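Local coordinates for nucleoprotein (PDB 3OV9) that encapsidates the viral genomic RNA, binding single-stranded nucleic acid with high affinity and assembling into ring-shaped hexamers needed to form the nucleocapsid, at residues Leu136-Met144 with Ala233-Tyr241; Gly159-Asp167 with Leu223-Ser231. All coordinates share one frame; numbering follows the deposited sequence.

Contact 1 of 2, residues Leu136-Met144 with Ala233-Tyr241; sequences LSPAYPRHM and AVMAAAQAY
Leu-136 meets the C-terminal helix through its backbone: its carbonyl O rests on the methyl of Ala-240, 3.6 Å from CB. Ser-137 follows and is the residue pressed closest to the helix. With OG anti to the backbone N (chi1 -173°), the hydroxyl reaches in over the Ala-236/Ala-237 peptide; OG comes within 3.2 Å of Ala-237 N, but the angle is poor and that N-H is already spent on Ala-233 O inside the helix. The hydroxyl instead donates to a water at 2.8 Å from OG, and this water donates in turn to Pro-138 O and Ala-233 O, so three groups from both segments share one bridge. Ala-139 lays its carbonyl O against Ala-233 CB at 3.5 Å. The Tyr-140 side chain leaves the backbone away from the helix, yet its ring swings back until CE1 lies obliquely 3.7 Å from Ala-237 CB; its OH is bonded to Ala-168 O of helix 159-180. Pro-141 sets CD over one face of that ring, toward its rim, and turns CG to Val-234 CG2. Arg-142 NH1 donates to Tyr-140 O in the carbonyl plane, on a lone pair, and also forms a salt bridge with Asp-134. Met-144, extended beyond CG, brings CE to 3.9 Å from Val-234 CG2, crossing it at about a right angle. The small residues Ala-233, Ala-236, Ala-237 and Ala-240 give helix 232-243 a smooth flank, along which the loop after helix 130-136 lies in the orthogonal helical bundle of the phlebovirus nucleoprotein.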
loop_
_atom_site.group_PDB
_atom_site.type_symbol
_atom_site.label_atom_id
_atom_site.label_comp_id
_atom_site.label_asym_id
_atom_site.label_seq_id
_atom_site.Cartn_x
_atom_site.Cartn_y
_atom_site.Cartn_z
ATOM N N LEU A 136 23.088 27.364 -10.290
ATOM C CA LEU A 136 22.418 26.787 -11.448
ATOM C C LEU A 136 22.558 27.694 -12.667
ATOM O O LEU A 136 22.693 27.211 -13.791
ATOM C CB LEU A 136 20.944 26.528 -11.133
ATOM C CG LEU A 136 20.673 25.588 -9.951
ATOM C CD1 LEU A 136 19.292 25.837 -9.375
ATOM C CD2 LEU A 136 20.850 24.119 -10.335
ATOM N N SER A 137 22.520 29.005 -12.436
ATOM C CA SER A 137 22.750 29.996 -13.484
ATOM C C SER A 137 23.333 31.275 -12.886
ATOM O O SER A 137 22.708 31.893 -12.019
ATOM C CB SER A 137 21.461 30.301 -14.253
ATOM O OG SER A 137 21.728 31.138 -15.366
ATOM N N PRO A 138 24.529 31.680 -13.352
ATOM C CA PRO A 138 25.251 32.820 -12.781
ATOM C C PRO A 138 24.432 34.115 -12.786
ATOM O O PRO A 138 23.790 34.441 -13.791
ATOM C CB PRO A 138 26.486 32.950 -13.686
ATOM C CG PRO A 138 26.124 32.221 -14.948
ATOM C CD PRO A 138 25.245 31.103 -14.505
ATOM N N ALA A 139 24.456 34.825 -11.657
ATOM C CA ALA A 139 23.721 36.083 -11.462
ATOM C C ALA A 139 22.236 35.967 -11.820
ATOM O O ALA A 139 21.696 36.801 -12.559
ATOM C CB ALA A 139 24.386 37.231 -12.235
ATOM N N TYR A 140 21.584 34.934 -11.293
ATOM C CA TYR A 140 20.168 34.708 -11.572
ATOM C C TYR A 140 19.331 35.922 -11.164
ATOM O O TYR A 140 19.512 36.451 -10.073
ATOM C CB TYR A 140 19.646 33.439 -10.882
ATOM C CG TYR A 140 18.229 33.125 -11.304
ATOM C CD1 TYR A 140 17.977 32.408 -12.471
ATOM C CD2 TYR A 140 17.138 33.589 -10.562
ATOM C CE1 TYR A 140 16.679 32.143 -12.885
ATOM C CE2 TYR A 140 15.834 33.330 -10.967
ATOM C CZ TYR A 140 15.612 32.607 -12.132
ATOM O OH TYR A 140 14.327 32.343 -12.541
ATOM N N PRO A 141 18.413 36.371 -12.045
ATOM C CA PRO A 141 17.604 37.551 -11.744
ATOM C C PRO A 141 16.673 37.364 -10.545
ATOM O O PRO A 141 15.749 36.546 -10.587
ATOM C CB PRO A 141 16.786 37.753 -13.028
ATOM C CG PRO A 141 17.564 37.073 -14.084
ATOM C CD PRO A 141 18.163 35.880 -13.411
ATOM N N ARG A 142 16.924 38.135 -9.491
ATOM C CA ARG A 142 16.136 38.059 -8.263
ATOM C C ARG A 142 14.663 38.407 -8.476
ATOM O O ARG A 142 13.795 37.828 -7.836
ATOM C CB ARG A 142 16.751 38.933 -7.162
ATOM C CG ARG A 142 17.742 38.207 -6.239
ATOM C CD ARG A 142 18.900 37.589 -7.004
ATOM N NE ARG A 142 19.982 37.134 -6.129
ATOM C CZ ARG A 142 20.967 36.328 -6.516
ATOM N NH1 ARG A 142 21.009 35.868 -7.760
ATOM N NH2 ARG A 142 21.911 35.971 -5.654
ATOM N N HIS A 143 14.388 39.334 -9.395
ATOM C CA HIS A 143 13.015 39.745 -9.705
ATOM C C HIS A 143 12.114 38.587 -10.162
ATOM O O HIS A 143 10.887 38.685 -10.077
ATOM C CB HIS A 143 13.010 40.847 -10.773
ATOM C CG HIS A 143 13.607 42.142 -10.314
ATOM N ND1 HIS A 143 14.948 42.428 -10.445
ATOM C CD2 HIS A 143 13.043 43.230 -9.738
ATOM C CE1 HIS A 143 15.187 43.636 -9.965
ATOM N NE2 HIS A 143 14.049 44.144 -9.530
ATOM N N MET A 144 12.729 37.504 -10.641
ATOM C CA MET A 144 11.998 36.342 -11.160
ATOM C C MET A 144 11.685 35.291 -10.087
ATOM O O MET A 144 11.023 34.290 -10.369
ATOM C CB MET A 144 12.785 35.677 -12.302
ATOM C CG MET A 144 12.874 36.481 -13.595
ATOM S SD MET A 144 13.702 35.577 -14.921
ATOM C CE MET A 144 13.167 36.540 -16.339
ATOM N N ALA A 233 21.893 37.791 -18.258
ATOM C CA ALA A 233 21.514 36.916 -17.144
ATOM C C ALA A 233 20.251 36.107 -17.432
ATOM O O ALA A 233 20.155 34.944 -17.040
ATOM C CB ALA A 233 21.347 37.726 -15.865
ATOM N N VAL A 234 19.287 36.729 -18.111
ATOM C CA VAL A 234 18.062 36.038 -18.514
ATOM C C VAL A 234 18.372 34.950 -19.547
ATOM O O VAL A 234 17.894 33.823 -19.423
ATOM C CB VAL A 234 16.979 37.027 -19.034
ATOM C CG1 VAL A 234 15.807 36.278 -19.662
ATOM C CG2 VAL A 234 16.481 37.907 -17.895
ATOM N N MET A 235 19.193 35.285 -20.545
ATOM C CA MET A 235 19.585 34.326 -21.581
ATOM C C MET A 235 20.324 33.131 -20.981
ATOM O O MET A 235 20.065 31.984 -21.355
ATOM C CB MET A 235 20.436 34.993 -22.670
ATOM C CG MET A 235 19.716 36.087 -23.471
ATOM S SD MET A 235 18.145 35.597 -24.229
ATOM C CE MET A 235 18.686 34.421 -25.466
ATOM N N ALA A 236 21.224 33.410 -20.041
ATOM C CA ALA A 236 21.952 32.365 -19.320
ATOM C C ALA A 236 21.006 31.418 -18.579
ATOM O O ALA A 236 21.174 30.196 -18.628
ATOM C CB ALA A 236 22.952 32.985 -18.356
ATOM N N ALA A 237 20.006 31.987 -17.908
ATOM C CA ALA A 237 19.031 31.195 -17.157
ATOM C C ALA A 237 18.107 30.384 -18.063
ATOM O O ALA A 237 17.713 29.271 -17.709
ATOM C CB ALA A 237 18.229 32.082 -16.218
ATOM N N ALA A 238 17.769 30.939 -19.227
ATOM C CA ALA A 238 16.955 30.230 -20.216
ATOM C C ALA A 238 17.681 28.988 -20.728
ATOM O O ALA A 238 17.082 27.915 -20.845
ATOM C CB ALA A 238 16.587 31.157 -21.377
ATOM N N GLN A 239 18.973 29.144 -21.016
ATOM C CA GLN A 239 19.825 28.038 -21.444
ATOM C C GLN A 239 19.967 26.996 -20.332
ATOM O O GLN A 239 19.928 25.793 -20.595
ATOM C CB GLN A 239 21.196 28.564 -21.900
ATOM C CG GLN A 239 22.272 27.495 -22.168
ATOM C CD GLN A 239 21.918 26.523 -23.290
ATOM O OE1 GLN A 239 22.314 25.357 -23.257
ATOM N NE2 GLN A 239 21.184 26.998 -24.288
ATOM N N ALA A 240 20.112 27.466 -19.095
ATOM C CA ALA A 240 20.189 26.580 -17.932
ATOM C C ALA A 240 18.927 25.728 -17.763
ATOM O O ALA A 240 19.015 24.556 -17.394
ATOM C CB ALA A 240 20.482 27.375 -16.663
ATOM N N TYR A 241 17.760 26.309 -18.048
ATOM C CA TYR A 241 16.494 25.571 -17.975
ATOM C C TYR A 241 16.390 24.476 -19.039
ATOM O O TYR A 241 15.851 23.398 -18.773
ATOM C CB TYR A 241 15.288 26.516 -18.062
ATOM C CG TYR A 241 13.954 25.815 -17.895
ATOM C CD1 TYR A 241 13.576 25.278 -16.663
ATOM C CD2 TYR A 241 13.070 25.687 -18.968
ATOM C CE1 TYR A 241 12.358 24.628 -16.504
ATOM C CE2 TYR A 241 11.844 25.039 -18.818
ATOM C CZ TYR A 241 11.498 24.515 -17.583
ATOM O OH TYR A 241 10.290 23.874 -17.425
HETATM O O HOH W 1 21.227 33.807 -14.747
#

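Contact 2 of 2, residues Gly159-Asp167 with Leu223-Ser231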
loop_
_atom_site.group_PDB
_atom_site.type_symbol
_atom_site.label_atom_id
_atom_site.label_comp_id
_atom_site.label_asym_id
_atom_site.label_seq_id
_atom_site.Cartn_x
_atom_site.Cartn_y
_atom_site.Cartn_z
ATOM N N GLY A 159 8.462 36.457 -30.029
ATOM C CA GLY A 159 8.377 35.054 -29.616
ATOM C C GLY A 159 9.614 34.562 -28.864
ATOM O O GLY A 159 9.495 33.978 -27.786
ATOM N N ASP A 160 10.792 34.809 -29.440
ATOM C CA ASP A 160 12.064 34.365 -28.865
ATOM C C ASP A 160 12.371 35.034 -27.527
ATOM O O ASP A 160 12.897 34.391 -26.615
ATOM C CB ASP A 160 13.217 34.620 -29.843
ATOM C CG ASP A 160 13.125 33.772 -31.099
ATOM O OD1 ASP A 160 12.560 32.657 -31.046
ATOM O OD2 ASP A 160 13.634 34.223 -32.149
ATOM N N TYR A 161 12.053 36.323 -27.424
ATOM C CA TYR A 161 12.297 37.089 -26.204
ATOM C C TYR A 161 11.359 36.653 -25.079
ATOM O O TYR A 161 11.777 36.534 -23.926
ATOM C CB TYR A 161 12.149 38.595 -26.453
ATOM C CG TYR A 161 13.108 39.198 -27.467
ATOM C CD1 TYR A 161 14.252 38.512 -27.890
ATOM C CD2 TYR A 161 12.885 40.475 -27.976
ATOM C CE1 TYR A 161 15.131 39.077 -28.810
ATOM C CE2 TYR A 161 13.758 41.050 -28.895
ATOM C CZ TYR A 161 14.877 40.346 -29.305
ATOM O OH TYR A 161 15.741 40.913 -30.212
ATOM N N LEU A 162 10.095 36.423 -25.429
ATOM C CA LEU A 162 9.093 35.934 -24.483
ATOM C C LEU A 162 9.476 34.556 -23.945
ATOM O O LEU A 162 9.423 34.322 -22.734
ATOM C CB LEU A 162 7.708 35.891 -25.144
ATOM C CG LEU A 162 6.520 35.326 -24.357
ATOM C CD1 LEU A 162 6.252 36.130 -23.094
ATOM C CD2 LEU A 162 5.275 35.279 -25.234
ATOM N N ARG A 163 9.864 33.659 -24.852
ATOM C CA ARG A 163 10.279 32.302 -24.497
ATOM C C ARG A 163 11.465 32.319 -23.531
ATOM O O ARG A 163 11.481 31.563 -22.556
ATOM C CB ARG A 163 10.616 31.489 -25.755
ATOM C CG ARG A 163 10.895 30.009 -25.495
ATOM C CD ARG A 163 11.058 29.208 -26.787
ATOM N NE ARG A 163 12.282 29.541 -27.515
ATOM C CZ ARG A 163 12.321 30.202 -28.670
ATOM N NH1 ARG A 163 11.199 30.608 -29.251
ATOM N NH2 ARG A 163 13.487 30.455 -29.249
ATOM N N ALA A 164 12.439 33.186 -23.804
ATOM C CA ALA A 164 13.621 33.329 -22.948
ATOM C C ALA A 164 13.251 33.787 -21.539
ATOM O O ALA A 164 13.755 33.241 -20.555
ATOM C CB ALA A 164 14.626 34.288 -23.577
ATOM N N ILE A 165 12.372 34.785 -21.453
ATOM C CA ILE A 165 11.889 35.304 -20.167
ATOM C C ILE A 165 11.207 34.199 -19.358
ATOM O O ILE A 165 11.483 34.035 -18.166
ATOM C CB ILE A 165 10.934 36.527 -20.360
ATOM C CG1 ILE A 165 11.718 37.782 -20.776
ATOM C CG2 ILE A 165 10.080 36.791 -19.106
ATOM C CD1 ILE A 165 12.556 38.438 -19.673
ATOM N N LEU A 166 10.336 33.438 -20.019
ATOM C CA LEU A 166 9.573 32.378 -19.361
ATOM C C LEU A 166 10.428 31.169 -18.988
ATOM O O LEU A 166 10.266 30.618 -17.901
ATOM C CB LEU A 166 8.361 31.963 -20.203
ATOM C CG LEU A 166 7.239 33.006 -20.316
ATOM C CD1 LEU A 166 6.107 32.495 -21.193
ATOM C CD2 LEU A 166 6.710 33.423 -18.944
ATOM N N ASP A 167 11.343 30.776 -19.876
ATOM C CA ASP A 167 12.285 29.689 -19.590
ATOM C C ASP A 167 13.173 30.039 -18.393
ATOM O O ASP A 167 13.370 29.210 -17.500
ATOM C CB ASP A 167 13.149 29.362 -20.816
ATOM C CG ASP A 167 12.387 28.607 -21.905
ATOM O OD1 ASP A 167 11.260 28.125 -21.658
ATOM O OD2 ASP A 167 12.933 28.486 -23.021
ATOM N N LEU A 223 15.518 43.403 -16.872
ATOM C CA LEU A 223 15.342 42.082 -17.473
ATOM C C LEU A 223 15.308 42.128 -18.999
ATOM O O LEU A 223 15.633 41.141 -19.662
ATOM C CB LEU A 223 14.078 41.415 -16.926
ATOM C CG LEU A 223 14.063 41.171 -15.417
ATOM C CD1 LEU A 223 12.674 40.802 -14.938
ATOM C CD2 LEU A 223 15.064 40.086 -15.047
ATOM N N VAL A 224 14.892 43.269 -19.544
ATOM C CA VAL A 224 14.921 43.505 -20.990
ATOM C C VAL A 224 15.470 44.899 -21.281
ATOM O O VAL A 224 15.430 45.778 -20.415
ATOM C CB VAL A 224 13.521 43.350 -21.666
ATOM C CG1 VAL A 224 12.981 41.928 -21.516
ATOM C CG2 VAL A 224 12.520 44.389 -21.142
ATOM N N ASP A 225 15.982 45.099 -22.494
ATOM C CA ASP A 225 16.410 46.433 -22.923
ATOM C C ASP A 225 15.240 47.227 -23.519
ATOM O O ASP A 225 14.086 46.792 -23.437
ATOM C CB ASP A 225 17.628 46.367 -23.869
ATOM C CG ASP A 225 17.314 45.746 -25.231
ATOM O OD1 ASP A 225 16.133 45.658 -25.632
ATOM O OD2 ASP A 225 18.279 45.353 -25.921
ATOM N N SER A 226 15.543 48.382 -24.116
ATOM C CA SER A 226 14.526 49.267 -24.698
ATOM C C SER A 226 13.717 48.628 -25.834
ATOM O O SER A 226 12.595 49.058 -26.118
ATOM C CB SER A 226 15.171 50.571 -25.179
ATOM O OG SER A 226 16.022 50.331 -26.288
ATOM N N ASN A 227 14.292 47.608 -26.470
ATOM C CA ASN A 227 13.637 46.887 -27.563
ATOM C C ASN A 227 12.987 45.571 -27.128
ATOM O O ASN A 227 12.444 44.834 -27.954
ATOM C CB ASN A 227 14.634 46.628 -28.698
ATOM C CG ASN A 227 15.096 47.906 -29.374
ATOM O OD1 ASN A 227 14.297 48.799 -29.663
ATOM N ND2 ASN A 227 16.394 47.996 -29.637
ATOM N N GLY A 228 13.049 45.281 -25.830
ATOM C CA GLY A 228 12.458 44.065 -25.278
ATOM C C GLY A 228 13.376 42.856 -25.299
ATOM O O GLY A 228 12.957 41.750 -24.953
ATOM N N LYS A 229 14.625 43.065 -25.709
ATOM C CA LYS A 229 15.621 42.001 -25.759
ATOM C C LYS A 229 16.094 41.663 -24.345
ATOM O O LYS A 229 16.548 42.549 -23.620
ATOM C CB LYS A 229 16.812 42.410 -26.636
ATOM C CG LYS A 229 17.825 41.296 -26.883
ATOM C CD LYS A 229 18.946 41.759 -27.797
ATOM C CE LYS A 229 19.804 40.589 -28.247
ATOM N NZ LYS A 229 20.791 40.991 -29.287
ATOM N N PRO A 230 15.990 40.380 -23.954
ATOM C CA PRO A 230 16.374 39.943 -22.610
ATOM C C PRO A 230 17.845 40.194 -22.303
ATOM O O PRO A 230 18.684 40.191 -23.211
ATOM C CB PRO A 230 16.105 38.437 -22.643
ATOM C CG PRO A 230 15.091 38.258 -23.705
ATOM C CD PRO A 230 15.454 39.262 -24.747
ATOM N N SER A 231 18.139 40.401 -21.022
ATOM C CA SER A 231 19.499 40.618 -20.542
ATOM C C SER A 231 20.336 39.344 -20.646
ATOM O O SER A 231 19.798 38.249 -20.829
ATOM C CB SER A 231 19.470 41.090 -19.087
ATOM O OG SER A 231 19.060 40.038 -18.229
#
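The ring of Tyr-161 has one face pressed on the backbone of Lys-229: CA stands 3.8 Å from the ring centroid and 13° off the normal, a CH-pi contact over the centre. Around it the loop meets the ring obliquely, with Gly-228 O 3.3 Å from CD2 and Pro-230 CD 3.4 Å from CD1. CG anti to the carbonyl carbon (chi1 -61°) carries the ring out from helix 159-180 to the loop, where the Lys-229 chain, extended along its length, runs past CZ and OH with its CB and CG. One turn further along the helix, Ala-164 CB touches Pro-230 CG at 4.0 Å, and Ile-165 sends CD1 to Val-224 CG1, also at 4.0 Å, the two side chains crossing at about a right angle.

The loop holds its own shape. Asp-225 OD1 accepts from Asn-227 N at 2.8 Å, closing an Asx turn, and from Lys-229 N at 3.0 Å; the two N-H groups come from opposite faces of the carboxylate plane. The same residues, Asp-225 to Gly-228, make a type I turn, and Gly-228 has backbone angles that call for glycine.

Across the interface the chemistry is mostly apolar packing and CH-pi, with a carbonyl oxygen beside the ring; none of the hydrogen bonds joins the two segments. Shape and hydrophobic burial therefore join helix to loop, and the hold of Asp-225 on Lys-229 N is consistent with a loop fixed in shape where Tyr-161 lies on it.

Contacts 1 and 2 lie side by side, their centres 12 Å apart, and each sets a loop against a helix. Helix 232-243 supplies one side of contact 1 and directly follows the loop of contact 2; helix 159-180 is a side of contact 2 and a neighbour of contact 1, through Ala-168. They meet physically: Met-144 CE packs on Ile-165 O, Pro-141 CB on Leu-223 CD2, and Ala-238 CB on Ala-164 O. Both place buried residues beside exposed ones, with contact 2 the more buried and contact 1 only partly so. Both use a tyrosine and a proline, but contact 1 adds a bridging water amid small alanine methyls, contact 2 a CH-pi contact over the tyrosine face.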